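Local coordinates for protein CheQ (Campylobacter jejuni subsp. jejuni, PDB 6A51) that probably acts with CheP as a regulator that specifically controls transcription of the core chemotaxis operon cheVAW, at residues H26-A31 against R77-L82. Residues are numbered along the deposited sequence; the frame is centred on the assembly and turned at random.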
loop_
_atom_site.group_PDB
_atom_site.type_symbol
_atom_site.label_atom_id
_atom_site.label_comp_id
_atom_site.label_asym_id
_atom_site.label_seq_id
_atom_site.Cartn_x
_atom_site.Cartn_y
_atom_site.Cartn_z
ATOM N N HIS A 26 -8.427 3.471 7.181
ATOM C CA HIS A 26 -9.077 3.045 8.406
ATOM C C HIS A 26 -8.229 2.090 9.261
ATOM O O HIS A 26 -8.788 1.465 10.162
ATOM C CB HIS A 26 -10.407 2.377 8.051
ATOM C CG HIS A 26 -11.329 3.261 7.275
ATOM N ND1 HIS A 26 -11.498 4.597 7.575
ATOM C CD2 HIS A 26 -12.129 3.005 6.214
ATOM C CE1 HIS A 26 -12.361 5.127 6.728
ATOM N NE2 HIS A 26 -12.758 4.183 5.892
ATOM N N TYR A 27 -6.925 1.955 9.024
ATOM C CA TYR A 27 -6.124 0.944 9.697
ATOM C C TYR A 27 -4.848 1.550 10.254
ATOM O O TYR A 27 -4.334 2.553 9.750
ATOM C CB TYR A 27 -5.728 -0.207 8.754
ATOM C CG TYR A 27 -6.862 -1.106 8.323
ATOM C CD1 TYR A 27 -7.596 -0.834 7.177
ATOM C CD2 TYR A 27 -7.187 -2.242 9.048
ATOM C CE1 TYR A 27 -8.625 -1.669 6.765
ATOM C CE2 TYR A 27 -8.220 -3.079 8.649
ATOM C CZ TYR A 27 -8.932 -2.794 7.503
ATOM O OH TYR A 27 -9.966 -3.632 7.113
ATOM N N ILE A 28 -4.314 0.898 11.286
ATOM C CA ILE A 28 -2.974 1.187 11.778
ATOM C C ILE A 28 -2.159 -0.098 11.737
ATOM O O ILE A 28 -2.690 -1.212 11.744
ATOM C CB ILE A 28 -2.971 1.771 13.204
ATOM C CG1 ILE A 28 -3.524 0.736 14.181
ATOM C CG2 ILE A 28 -3.779 3.062 13.264
ATOM C CD1 ILE A 28 -3.823 1.292 15.525
ATOM N N LEU A 29 -0.850 0.073 11.687
ATOM C CA LEU A 29 0.053 -1.057 11.622
ATOM C C LEU A 29 0.244 -1.638 13.024
ATOM O O LEU A 29 0.546 -0.908 13.971
ATOM C CB LEU A 29 1.372 -0.593 11.023
ATOM C CG LEU A 29 2.478 -1.593 10.763
ATOM C CD1 LEU A 29 2.170 -2.404 9.533
ATOM C CD2 LEU A 29 3.774 -0.829 10.583
ATOM N N ASN A 30 0.042 -2.950 13.168
ATOM C CA ASN A 30 0.144 -3.556 14.492
ATOM C C ASN A 30 1.562 -3.451 15.035
ATOM O O ASN A 30 1.756 -3.208 16.231
ATOM C CB ASN A 30 -0.305 -5.019 14.447
ATOM C CG ASN A 30 -0.124 -5.731 15.793
ATOM O OD1 ASN A 30 -0.710 -5.336 16.809
ATOM N ND2 ASN A 30 0.685 -6.784 15.801
ATOM N N ALA A 31 2.560 -3.619 14.160
ATOM C CA ALA A 31 3.962 -3.526 14.559
ATOM C C ALA A 31 4.263 -2.220 15.277
ATOM O O ALA A 31 5.087 -2.183 16.198
ATOM C CB ALA A 31 4.866 -3.666 13.333
ATOM N N ARG A 77 -3.739 7.341 19.022
ATOM C CA ARG A 77 -3.556 8.704 18.529
ATOM C C ARG A 77 -2.116 9.001 18.127
ATOM O O ARG A 77 -1.891 9.896 17.311
ATOM C CB ARG A 77 -4.043 9.719 19.571
ATOM C CG ARG A 77 -5.569 9.909 19.583
ATOM C CD ARG A 77 -6.038 10.948 20.615
ATOM N NE ARG A 77 -5.583 10.640 21.975
ATOM C CZ ARG A 77 -6.311 10.002 22.895
ATOM N NH1 ARG A 77 -7.546 9.592 22.611
ATOM N NH2 ARG A 77 -5.802 9.773 24.107
ATOM N N GLN A 78 -1.139 8.262 18.640
ATOM C CA GLN A 78 0.245 8.457 18.238
ATOM C C GLN A 78 0.689 7.510 17.133
ATOM O O GLN A 78 1.890 7.416 16.866
ATOM C CB GLN A 78 1.177 8.318 19.444
ATOM C CG GLN A 78 0.978 7.072 20.255
ATOM C CD GLN A 78 1.525 7.216 21.661
ATOM O OE1 GLN A 78 0.867 6.851 22.645
ATOM N NE2 GLN A 78 2.738 7.760 21.765
ATOM N N CYS A 79 -0.239 6.809 16.482
ATOM C CA CYS A 79 0.113 5.926 15.371
ATOM C C CYS A 79 0.133 6.684 14.047
ATOM O O CYS A 79 -0.701 7.568 13.803
ATOM C CB CYS A 79 -0.867 4.758 15.265
ATOM S SG CYS A 79 -0.466 3.313 16.279
ATOM N N SER A 80 1.074 6.310 13.185
ATOM C CA SER A 80 1.179 6.932 11.871
ATOM C C SER A 80 -0.102 6.764 11.059
ATOM O O SER A 80 -0.729 5.699 11.056
ATOM C CB SER A 80 2.343 6.331 11.104
ATOM O OG SER A 80 3.533 6.447 11.852
ATOM N N GLY A 81 -0.485 7.829 10.361
ATOM C CA GLY A 81 -1.593 7.747 9.432
ATOM C C GLY A 81 -1.202 7.036 8.148
ATOM O O GLY A 81 -0.040 7.011 7.737
ATOM N N LEU A 82 -2.195 6.429 7.510
ATOM C CA LEU A 82 -1.931 5.662 6.303
ATOM C C LEU A 82 -2.940 5.985 5.205
ATOM O O LEU A 82 -3.175 5.145 4.329
ATOM C CB LEU A 82 -1.939 4.160 6.626
ATOM C CG LEU A 82 -0.893 3.643 7.617
ATOM C CD1 LEU A 82 -1.351 2.325 8.247
ATOM C CD2 LEU A 82 0.432 3.454 6.906
HETATM O O HOH W 1 -0.008 3.020 12.038
#
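Of the CA atoms of strand 27-29 and segment 77-82, those of Ile-28 and Cys-79 lie nearest, 6.7 Å apart, and no direct hydrogen bond joins the two backbones. A water connects them instead: it accepts from Leu-29 N at 3.1 Å and donates to Ser-80 O at 2.9 Å, so an edge N-H of the strand and a loop carbonyl are both satisfied through one bridging molecule. On one flank of this bridge Cys-79 directs its CB at Ile-28. The branch methyl CG2 of Ile-28 meets Cys-79 CB at 3.9 Å, while CD1, at the end of the other arm, lies 4.0 Å from Cys-79 SG. The isoleucine lies alongside the CB-SG bond: chi1 of 64° sets CG1 between the backbone N and the carbonyl carbon with CG2 beside the N, and the extended chi2 (-168°) carries CD1 on to the sulphur. Leu-82 makes the second touch with a single methyl. Its CD1 rests on the strand backbone, 3.3 Å from Tyr-27 O and 4.0 Å from Ile-28 CA, so this contact is side chain on main chain. All the touching residues are buried. Strand 27-29 is an outer strand of the four-stranded mixed sheet, paired on its far edge with strand 62-64 and leading into helix 30-37. Phe-33 of that helix packs on both Ile-28 and Cys-79, and Glu-32 accepts a hydrogen bond from Ser-80 N. Ile-119 of strand 116-119 touches Leu-29, Ser-80 and Leu-82, so the loop that leaves helix 73-77 for strand 85-87 lies where the mixed sheet meets the neighbouring antiparallel sheet.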